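Local coordinates for poly(ADP-ribose) glycohydrolase (Thermomonospora curvata, PDB 3SII), which probably hydrolyses poly(ADP-ribose) to ADP-ribose as a bacterial-type glycohydrolase, and here holds an ADP-ribose analogue that carries a dihydroxypyrrolidine ring, at residues V89-F94 / Y168-L173; A76-L81 / R214-A219; N227-V232 / A264-A269. All blocks are in the same frame, centred on the assembly; numbering follows the deposited sequence.

Interaction 1. Residues V89-F94 / Y168-L173; sequences VACLNF and YRVAFL. With A1R (5'-O-[(S)-{[(S)-{[(2R,3R,4S)-3,4-dihydroxypyrrolidin-2-yl]methoxy}(hydroxy)phosphoryl]oxy}(hydroxy)phosphoryl]adenosine), chain B.
Ala90, Cys91 and Leu92 pair in parallel with Ala171, Phe172 and Leu173, and four backbone hydrogen bonds fix this register. Ala171 N gives to Val89 O at 2.9 Å, and Cys91 N returns a bond to Ala171 O at 2.8 Å. The same alternation continues with Leu173 N to Cys91 O and Asn93 N to Leu173 O, both with N-H...O angles of 164°. Three of these carbonyls also receive a CA-H contact, as where Phe172 CA lies 3.4 Å from Cys91 O. At the start of the pairing one water bridges the two segments, accepting from Val89 N and donating to Arg169 O.

Side-chain contacts divide between the two faces of the sheet. On one, Ala90 CB meets Leu173 CD1 at 4.1 Å beside the Ala90-Ala171 pair, while the CD1 branch of Leu92 reaches Leu173 O. On the other, Cys91 CB touches ring carbon CD1 of Phe172 at 3.8 Å. Cys91 SG, anti to its carbonyl carbon (chi1 -59°), stands obliquely to that ring, 5.2 Å from its centroid, in a sulfur-aromatic contact. Val170 CG2 lies over one face of the same ring, offset toward the rim, and also packs against SG.

The polar end of Asn93 is held beyond this pairing by Thr174 and Glu112. Phe94 completes the run at the ligand, its ring edge toward O5' of the analogue and its carbonyl O 3.5 Å from C2N. A buried parallel pair leading into the ligand site is consistent with the central mixed sheet of a macrodomain fold.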
# COMPACT_ATOMS: atom_id res chain seq x y z
N VAL A 89 10.38 -6.83 1.88
CA VAL A 89 9.31 -6.80 0.88
C VAL A 89 8.72 -5.39 0.84
O VAL A 89 8.66 -4.73 1.88
CB VAL A 89 8.20 -7.79 1.29
CG1 VAL A 89 7.00 -7.72 0.35
CG2 VAL A 89 8.76 -9.23 1.36
N ALA A 90 8.31 -4.94 -0.34
CA ALA A 90 7.58 -3.67 -0.45
C ALA A 90 6.12 -3.90 -0.80
O ALA A 90 5.80 -4.75 -1.64
CB ALA A 90 8.23 -2.78 -1.51
N CYS A 91 5.25 -3.14 -0.15
CA CYS A 91 3.81 -3.26 -0.33
C CYS A 91 3.18 -1.94 -0.76
O CYS A 91 3.48 -0.90 -0.18
CB CYS A 91 3.14 -3.65 0.99
SG CYS A 91 3.69 -5.19 1.72
N LEU A 92 2.30 -2.00 -1.74
CA LEU A 92 1.54 -0.83 -2.15
C LEU A 92 0.38 -0.59 -1.18
O LEU A 92 -0.44 -1.48 -0.95
CB LEU A 92 1.02 -1.02 -3.59
CG LEU A 92 0.09 0.06 -4.15
CD1 LEU A 92 0.76 1.45 -4.10
CD2 LEU A 92 -0.35 -0.30 -5.58
N ASN A 93 0.36 0.60 -0.59
CA ASN A 93 -0.73 1.12 0.24
C ASN A 93 -1.72 1.83 -0.68
O ASN A 93 -1.33 2.78 -1.38
CB ASN A 93 -0.15 2.09 1.28
CG ASN A 93 -1.22 2.82 2.06
OD1 ASN A 93 -2.36 2.37 2.14
ND2 ASN A 93 -0.86 3.97 2.63
N PHE A 94 -2.97 1.36 -0.70
CA PHE A 94 -4.01 1.95 -1.54
C PHE A 94 -4.50 3.21 -0.84
O PHE A 94 -5.52 3.22 -0.14
CB PHE A 94 -5.19 0.97 -1.74
CG PHE A 94 -4.80 -0.40 -2.26
CD1 PHE A 94 -3.58 -0.62 -2.90
CD2 PHE A 94 -5.69 -1.46 -2.15
CE1 PHE A 94 -3.25 -1.88 -3.38
CE2 PHE A 94 -5.37 -2.72 -2.63
CZ PHE A 94 -4.14 -2.93 -3.25
N TYR A 168 7.20 -8.22 12.08
CA TYR A 168 8.08 -8.25 10.92
C TYR A 168 8.06 -6.87 10.29
O TYR A 168 7.18 -6.07 10.57
CB TYR A 168 7.66 -9.35 9.92
CG TYR A 168 6.26 -9.21 9.37
CD1 TYR A 168 5.15 -9.57 10.13
CD2 TYR A 168 6.05 -8.73 8.07
CE1 TYR A 168 3.85 -9.45 9.62
CE2 TYR A 168 4.76 -8.61 7.56
CZ TYR A 168 3.68 -8.96 8.33
OH TYR A 168 2.40 -8.84 7.82
N ARG A 169 9.05 -6.58 9.45
CA ARG A 169 9.12 -5.26 8.85
C ARG A 169 8.95 -5.33 7.34
O ARG A 169 9.47 -6.24 6.69
CB ARG A 169 10.45 -4.58 9.18
CG ARG A 169 10.58 -4.21 10.66
CD ARG A 169 11.81 -3.34 10.92
NE ARG A 169 13.04 -4.11 10.79
CZ ARG A 169 14.26 -3.61 10.92
NH1 ARG A 169 14.44 -2.32 11.18
NH2 ARG A 169 15.32 -4.40 10.78
N VAL A 170 8.20 -4.38 6.79
CA VAL A 170 8.04 -4.24 5.34
C VAL A 170 8.18 -2.78 4.96
O VAL A 170 7.97 -1.88 5.79
CB VAL A 170 6.66 -4.73 4.87
CG1 VAL A 170 6.37 -6.14 5.36
CG2 VAL A 170 5.56 -3.78 5.33
N ALA A 171 8.52 -2.51 3.70
CA ALA A 171 8.46 -1.14 3.20
C ALA A 171 7.08 -0.90 2.62
O ALA A 171 6.49 -1.80 2.01
CB ALA A 171 9.53 -0.90 2.15
N PHE A 172 6.56 0.31 2.80
CA PHE A 172 5.31 0.69 2.15
C PHE A 172 5.52 1.77 1.11
O PHE A 172 6.37 2.65 1.26
CB PHE A 172 4.26 1.16 3.17
CG PHE A 172 3.69 0.05 4.01
CD1 PHE A 172 2.76 -0.83 3.49
CD2 PHE A 172 4.10 -0.12 5.32
CE1 PHE A 172 2.24 -1.86 4.25
CE2 PHE A 172 3.58 -1.14 6.10
CZ PHE A 172 2.64 -2.01 5.56
N LEU A 173 4.74 1.67 0.05
CA LEU A 173 4.70 2.69 -1.00
C LEU A 173 3.29 3.26 -1.00
O LEU A 173 2.32 2.55 -1.28
CB LEU A 173 4.96 2.05 -2.36
CG LEU A 173 6.25 1.23 -2.47
CD1 LEU A 173 6.10 0.14 -3.51
CD2 LEU A 173 7.38 2.15 -2.83
N1 A1R B . -5.78 -6.74 1.13
C2 A1R B . -5.87 -6.97 -0.21
N3 A1R B . -6.93 -6.53 -0.95
C4 A1R B . -7.83 -5.87 -0.26
C5 A1R B . -7.83 -5.56 1.10
C6 A1R B . -6.73 -6.05 1.78
N6 A1R B . -6.59 -5.84 3.19
N7 A1R B . -8.97 -4.84 1.44
C8 A1R B . -9.65 -4.70 0.29
N9 A1R B . -9.02 -5.31 -0.77
C1' A1R B . -9.42 -5.36 -2.17
C2' A1R B . -10.89 -5.20 -2.38
O2' A1R B . -11.31 -5.97 -3.46
C3' A1R B . -11.04 -3.76 -2.69
O3' A1R B . -12.12 -3.51 -3.53
O4' A1R B . -8.80 -4.32 -2.88
C4' A1R B . -9.76 -3.42 -3.37
C5' A1R B . -9.37 -1.97 -3.19
O5' A1R B . -9.26 -1.66 -1.83
PA A1R B . -9.64 -0.20 -1.30
O1A A1R B . -9.06 -0.18 0.09
O2A A1R B . -11.09 0.12 -1.35
O3A A1R B . -8.77 0.77 -2.20
PB A1R B . -9.18 2.13 -2.94
O1B A1R B . -10.25 1.93 -3.98
O2B A1R B . -7.91 2.66 -3.54
O5N A1R B . -9.80 3.10 -1.86
C5N A1R B . -9.00 3.93 -1.07
N4N A1R B . -9.89 3.78 0.76
C1N A1R B . -9.16 3.72 2.02
O2N A1R B . -7.88 5.47 2.98
C2N A1R B . -8.03 4.68 1.87
O3N A1R B . -9.30 6.40 0.83
C3N A1R B . -8.35 5.42 0.62
C4N A1R B . -9.34 4.82 -0.26
O HOH W 1 9.77 -7.78 4.49

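Interaction 2. Residues A76-L81 / R214-A219; sequences AAARRL and RLVLGA. With A1R (5'-O-[(S)-{[(S)-{[(2R,3R,4S)-3,4-dihydroxypyrrolidin-2-yl]methoxy}(hydroxy)phosphoryl]oxy}(hydroxy)phosphoryl]adenosine), chain B.
The guanidinium of Arg214 meets the carbonyl of Leu81 with its edge, Leu81 O lying only 16° out of the guanidinium plane. NH1 gives the main hydrogen bond to that oxygen at 2.8 Å, and NH2 adds a weak one at 3.1 Å. The approach is bent at the acceptor: NH1 stands above the carbonyl plane, with a C=O...N angle of 116°. The other flat group, the guanidinium of Arg80, has Leu81 CD1 over one face, offset toward its rim, and forms salt bridges with Glu72 and Glu68.

This is the packing of a helix on the central sheet in a beta-alpha-beta crossover: helix 74-84 links strand 66-70 to the parallel strand 90-94, and the sheet places strands 214-217 and 252-256 between those two. The short segments run nearly antiparallel, at 164°, with axes 8.8 Å apart.

Val216 is the apolar contact point. Its CG1 branch touches Ala77 CB at 3.9 Å, while CG2, anti to the carbonyl carbon, faces the backbone of Ala78 and reaches Leu81 CD2 at 4.2 Å. The small alanines let the helix backbone come close, with the CA atoms of Ala78 and Val216 6.5 Å apart.

A bend at chi3 turns the guanidinium of Arg214 toward Leu81 O, and the two side chains lie alongside and point opposite ways. Asp87 pairs with NE, so the buried charge probably has its main counterion there. Past the strand's end the chain reaches the ligand, where Ala219 O comes within 3.2 Å of C5' of the analogue.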
# COMPACT_ATOMS: atom_id res chain seq x y z
N ALA A 76 -1.10 -10.45 4.75
CA ALA A 76 -0.87 -11.89 4.78
C ALA A 76 0.18 -12.28 3.74
O ALA A 76 1.09 -13.07 4.02
CB ALA A 76 -2.16 -12.65 4.55
N ALA A 77 0.06 -11.71 2.55
CA ALA A 77 1.06 -11.95 1.52
C ALA A 77 2.45 -11.46 1.97
O ALA A 77 3.46 -12.16 1.79
CB ALA A 77 0.65 -11.27 0.20
N ALA A 78 2.51 -10.26 2.54
CA ALA A 78 3.79 -9.72 2.98
C ALA A 78 4.43 -10.61 4.04
O ALA A 78 5.62 -10.88 4.02
CB ALA A 78 3.62 -8.30 3.51
N ARG A 79 3.60 -11.09 4.96
CA ARG A 79 4.09 -11.95 6.03
C ARG A 79 4.64 -13.28 5.50
O ARG A 79 5.68 -13.76 5.96
CB ARG A 79 2.96 -12.19 7.04
CG ARG A 79 3.40 -12.85 8.32
CD ARG A 79 2.21 -12.96 9.26
NE ARG A 79 2.56 -13.65 10.50
CZ ARG A 79 1.66 -14.10 11.36
NH1 ARG A 79 0.37 -13.93 11.13
NH2 ARG A 79 2.05 -14.71 12.47
N ARG A 80 3.94 -13.86 4.53
CA ARG A 80 4.40 -15.10 3.90
C ARG A 80 5.75 -14.91 3.22
O ARG A 80 6.69 -15.69 3.43
CB ARG A 80 3.36 -15.61 2.90
CG ARG A 80 3.82 -16.81 2.07
CD ARG A 80 2.69 -17.40 1.22
NE ARG A 80 2.09 -16.42 0.29
CZ ARG A 80 2.46 -16.25 -0.97
NH1 ARG A 80 3.46 -16.96 -1.49
NH2 ARG A 80 1.84 -15.35 -1.73
N LEU A 81 5.86 -13.87 2.40
CA LEU A 81 7.10 -13.60 1.69
C LEU A 81 8.25 -13.31 2.64
O LEU A 81 9.38 -13.74 2.42
CB LEU A 81 6.92 -12.43 0.72
CG LEU A 81 6.48 -12.79 -0.71
CD1 LEU A 81 5.28 -13.74 -0.75
CD2 LEU A 81 6.21 -11.52 -1.53
N ARG A 214 10.95 -7.92 -4.26
CA ARG A 214 9.69 -8.62 -4.06
C ARG A 214 8.60 -7.64 -3.64
O ARG A 214 8.82 -6.83 -2.75
CB ARG A 214 9.86 -9.74 -3.03
CG ARG A 214 10.93 -10.75 -3.46
CD ARG A 214 11.00 -11.96 -2.53
NE ARG A 214 11.38 -11.56 -1.18
CZ ARG A 214 11.05 -12.24 -0.08
NH1 ARG A 214 10.33 -13.36 -0.17
NH2 ARG A 214 11.42 -11.78 1.11
N LEU A 215 7.46 -7.70 -4.32
CA LEU A 215 6.42 -6.69 -4.16
C LEU A 215 5.09 -7.33 -3.91
O LEU A 215 4.77 -8.38 -4.47
CB LEU A 215 6.25 -5.88 -5.44
CG LEU A 215 7.43 -5.27 -6.13
CD1 LEU A 215 6.93 -4.51 -7.37
CD2 LEU A 215 8.16 -4.34 -5.19
N VAL A 216 4.28 -6.66 -3.09
CA VAL A 216 2.88 -7.03 -2.91
C VAL A 216 2.03 -5.90 -3.48
O VAL A 216 2.03 -4.78 -2.95
CB VAL A 216 2.53 -7.30 -1.45
CG1 VAL A 216 1.06 -7.69 -1.34
CG2 VAL A 216 3.41 -8.42 -0.89
N LEU A 217 1.35 -6.21 -4.58
CA LEU A 217 0.45 -5.26 -5.26
C LEU A 217 -0.99 -5.80 -5.15
O LEU A 217 -1.25 -6.76 -4.43
CB LEU A 217 0.85 -5.10 -6.73
CG LEU A 217 2.32 -4.69 -6.93
CD1 LEU A 217 2.65 -4.68 -8.41
CD2 LEU A 217 2.62 -3.33 -6.29
N GLY A 218 -1.93 -5.17 -5.84
CA GLY A 218 -3.31 -5.62 -5.75
C GLY A 218 -4.24 -4.70 -6.50
O GLY A 218 -3.79 -3.97 -7.41
N ALA A 219 -5.51 -4.73 -6.12
CA ALA A 219 -6.58 -4.00 -6.82
C ALA A 219 -6.66 -2.54 -6.38
O ALA A 219 -7.70 -2.04 -5.93
CB ALA A 219 -7.93 -4.72 -6.63
N1 A1R B . -5.78 -6.74 1.13
C2 A1R B . -5.87 -6.97 -0.21
N3 A1R B . -6.93 -6.53 -0.95
C4 A1R B . -7.83 -5.87 -0.26
C5 A1R B . -7.83 -5.56 1.10
C6 A1R B . -6.73 -6.05 1.78
N6 A1R B . -6.59 -5.84 3.19
N7 A1R B . -8.97 -4.84 1.44
C8 A1R B . -9.65 -4.70 0.29
N9 A1R B . -9.02 -5.31 -0.77
C1' A1R B . -9.42 -5.36 -2.17
C2' A1R B . -10.89 -5.20 -2.38
O2' A1R B . -11.31 -5.97 -3.46
C3' A1R B . -11.04 -3.76 -2.69
O3' A1R B . -12.12 -3.51 -3.53
O4' A1R B . -8.80 -4.32 -2.88
C4' A1R B . -9.76 -3.42 -3.37
C5' A1R B . -9.37 -1.97 -3.19
O5' A1R B . -9.26 -1.66 -1.83
PA A1R B . -9.64 -0.20 -1.30
O1A A1R B . -9.06 -0.18 0.09
O2A A1R B . -11.09 0.12 -1.35
O3A A1R B . -8.77 0.77 -2.20
PB A1R B . -9.18 2.13 -2.94
O1B A1R B . -10.25 1.93 -3.98
O2B A1R B . -7.91 2.66 -3.54
O5N A1R B . -9.80 3.10 -1.86
C5N A1R B . -9.00 3.93 -1.07
N4N A1R B . -9.89 3.78 0.76
C1N A1R B . -9.16 3.72 2.02
O2N A1R B . -7.88 5.47 2.98
C2N A1R B . -8.03 4.68 1.87
O3N A1R B . -9.30 6.40 0.83
C3N A1R B . -8.35 5.42 0.62
C4N A1R B . -9.34 4.82 -0.26

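Interaction 3. Residues N227-V232 / A264-A269; sequences NDPAQV and APRHAA. With A1R (5'-O-[(S)-{[(S)-{[(2R,3R,4S)-3,4-dihydroxypyrrolidin-2-yl]methoxy}(hydroxy)phosphoryl]oxy}(hydroxy)phosphoryl]adenosine), chain B.
Ala230 N, which faces Ala269 CB across the contact at 3.9 Å, gives a hydrogen bond of 3.0 Å to Asp228 OD1. This is an N-cap: Asp228 immediately precedes helix 229-240, and its carboxylate accepts from an amide of the first turn. The bond is not straight, its N-H...O angle being 138°, and the donor lies well above the carboxylate plane.

The contact joins the N-terminal ends of helices 229-240 and 265-273, each with a proline in its first position. No hydrogen bond crosses between them. Pro229 carries the contact, its ring carbon CB lying 3.7 Å from Ala269 CB and 4.0 Å from Arg266 CA, so it packs directly on the backbone surface of the second helix. This is a small, surface-lying junction, with 160 Å² buried.

Arg266 extends the contact to the ligand. Bends at chi2 and chi3 (67° and 59°) curl its chain, so that the guanidinium lies beside the ribose, tied by a salt bridge from NE to Asp259 and a hydrogen bond from NH1 to Cys222 O. These partners fix the rotation of the flat group, which presents a face to the adenosine ribose of the analogue. O3' sits over the centre of that face, 3.2 Å above the plane, while O2' lies 3.5 Å from Arg266 CG.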
# COMPACT_ATOMS: atom_id res chain seq x y z
N ASN A 227 -12.25 2.38 -9.43
CA ASN A 227 -11.58 2.04 -10.67
C ASN A 227 -12.00 0.66 -11.16
O ASN A 227 -12.50 -0.16 -10.38
CB ASN A 227 -10.06 2.11 -10.53
CG ASN A 227 -9.54 3.52 -10.55
OD1 ASN A 227 -9.32 4.10 -11.62
ND2 ASN A 227 -9.35 4.10 -9.37
N ASP A 228 -11.78 0.41 -12.44
CA ASP A 228 -12.14 -0.84 -13.10
C ASP A 228 -11.01 -1.86 -12.87
O ASP A 228 -9.88 -1.64 -13.31
CB ASP A 228 -12.31 -0.57 -14.60
CG ASP A 228 -12.64 -1.82 -15.39
OD1 ASP A 228 -12.64 -2.93 -14.81
OD2 ASP A 228 -12.89 -1.70 -16.61
N PRO A 229 -11.29 -2.96 -12.17
CA PRO A 229 -10.17 -3.86 -11.89
C PRO A 229 -9.51 -4.45 -13.14
O PRO A 229 -8.30 -4.71 -13.08
CB PRO A 229 -10.79 -4.96 -11.01
CG PRO A 229 -12.25 -4.86 -11.21
CD PRO A 229 -12.56 -3.42 -11.57
N ALA A 230 -10.25 -4.66 -14.22
CA ALA A 230 -9.61 -5.14 -15.45
C ALA A 230 -8.61 -4.11 -15.95
O ALA A 230 -7.53 -4.47 -16.42
CB ALA A 230 -10.66 -5.45 -16.54
N GLN A 231 -8.96 -2.84 -15.85
CA GLN A 231 -8.05 -1.79 -16.30
C GLN A 231 -6.82 -1.66 -15.38
O GLN A 231 -5.71 -1.48 -15.86
CB GLN A 231 -8.77 -0.45 -16.40
CG GLN A 231 -7.90 0.67 -16.95
CD GLN A 231 -8.66 1.96 -17.15
OE1 GLN A 231 -9.42 2.39 -16.28
NE2 GLN A 231 -8.48 2.59 -18.31
N VAL A 232 -7.03 -1.78 -14.07
CA VAL A 232 -5.89 -1.73 -13.16
C VAL A 232 -4.97 -2.94 -13.36
O VAL A 232 -3.75 -2.82 -13.38
CB VAL A 232 -6.34 -1.60 -11.70
CG1 VAL A 232 -5.14 -1.62 -10.77
CG2 VAL A 232 -7.14 -0.30 -11.51
N ALA A 264 -16.24 -12.09 -5.66
CA ALA A 264 -14.89 -11.53 -5.54
C ALA A 264 -14.36 -10.97 -6.87
O ALA A 264 -13.30 -11.39 -7.35
CB ALA A 264 -13.92 -12.57 -4.98
N PRO A 265 -15.08 -10.01 -7.46
CA PRO A 265 -14.79 -9.54 -8.83
C PRO A 265 -13.42 -8.89 -9.01
O PRO A 265 -12.83 -8.99 -10.10
CB PRO A 265 -15.91 -8.53 -9.10
CG PRO A 265 -16.33 -8.07 -7.74
CD PRO A 265 -16.23 -9.29 -6.87
N ARG A 266 -12.92 -8.21 -7.99
CA ARG A 266 -11.59 -7.62 -8.09
C ARG A 266 -10.54 -8.71 -8.24
O ARG A 266 -9.61 -8.61 -9.05
CB ARG A 266 -11.30 -6.81 -6.82
CG ARG A 266 -11.61 -5.32 -6.91
CD ARG A 266 -13.09 -5.01 -7.01
NE ARG A 266 -13.88 -5.52 -5.89
CZ ARG A 266 -14.72 -4.79 -5.17
NH1 ARG A 266 -14.84 -3.49 -5.42
NH2 ARG A 266 -15.43 -5.34 -4.20
N HIS A 267 -10.68 -9.77 -7.44
CA HIS A 267 -9.77 -10.90 -7.54
C HIS A 267 -9.92 -11.63 -8.88
O HIS A 267 -8.93 -12.00 -9.50
CB HIS A 267 -10.00 -11.87 -6.40
CG HIS A 267 -9.23 -13.15 -6.55
ND1 HIS A 267 -9.76 -14.27 -7.15
CD2 HIS A 267 -7.96 -13.47 -6.20
CE1 HIS A 267 -8.86 -15.23 -7.16
NE2 HIS A 267 -7.76 -14.77 -6.59
N ALA A 268 -11.16 -11.85 -9.31
CA ALA A 268 -11.41 -12.51 -10.58
C ALA A 268 -10.70 -11.81 -11.75
O ALA A 268 -10.10 -12.46 -12.60
CB ALA A 268 -12.91 -12.58 -10.85
N ALA A 269 -10.75 -10.48 -11.76
CA ALA A 269 -10.13 -9.71 -12.84
C ALA A 269 -8.61 -9.91 -12.87
O ALA A 269 -8.02 -10.03 -13.95
CB ALA A 269 -10.47 -8.23 -12.69
N1 A1R B . -5.78 -6.74 1.13
C2 A1R B . -5.87 -6.97 -0.21
N3 A1R B . -6.93 -6.53 -0.95
C4 A1R B . -7.83 -5.87 -0.26
C5 A1R B . -7.83 -5.56 1.10
C6 A1R B . -6.73 -6.05 1.78
N6 A1R B . -6.59 -5.84 3.19
N7 A1R B . -8.97 -4.84 1.44
C8 A1R B . -9.65 -4.70 0.29
N9 A1R B . -9.02 -5.31 -0.77
C1' A1R B . -9.42 -5.36 -2.17
C2' A1R B . -10.89 -5.20 -2.38
O2' A1R B . -11.31 -5.97 -3.46
C3' A1R B . -11.04 -3.76 -2.69
O3' A1R B . -12.12 -3.51 -3.53
O4' A1R B . -8.80 -4.32 -2.88
C4' A1R B . -9.76 -3.42 -3.37
C5' A1R B . -9.37 -1.97 -3.19
O5' A1R B . -9.26 -1.66 -1.83
PA A1R B . -9.64 -0.20 -1.30
O1A A1R B . -9.06 -0.18 0.09
O2A A1R B . -11.09 0.12 -1.35
O3A A1R B . -8.77 0.77 -2.20
PB A1R B . -9.18 2.13 -2.94
O1B A1R B . -10.25 1.93 -3.98
O2B A1R B . -7.91 2.66 -3.54
O5N A1R B . -9.80 3.10 -1.86
C5N A1R B . -9.00 3.93 -1.07
N4N A1R B . -9.89 3.78 0.76
C1N A1R B . -9.16 3.72 2.02
O2N A1R B . -7.88 5.47 2.98
C2N A1R B . -8.03 4.68 1.87
O3N A1R B . -9.30 6.40 0.83
C3N A1R B . -8.35 5.42 0.62
C4N A1R B . -9.34 4.82 -0.26

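How the interactions relate
Interactions 1 and 2 are neighbours, their centres 8 Å apart, and share one mixed sheet: strand 90-94 lies between strands 163-175 and 214-217. Ala90 O to Val216 N, at 2.8 Å, is a probable hydrogen bond between them, and helix 74-84, a partner in interaction 2, also packs on interaction 1, with Ala78 CB 3.6 Å from Cys91 SG. Along the chain, interaction 1 is nested inside the loop closed by interaction 2, and interaction 3 follows in series. Interaction 3 lies farther out, its centre about 17 Å from that of interaction 2, but Ala219 CB touches Arg266 CG at 3.7 Å. All three touch the bound analogue, so sheet core and surface helices meet at one ligand site.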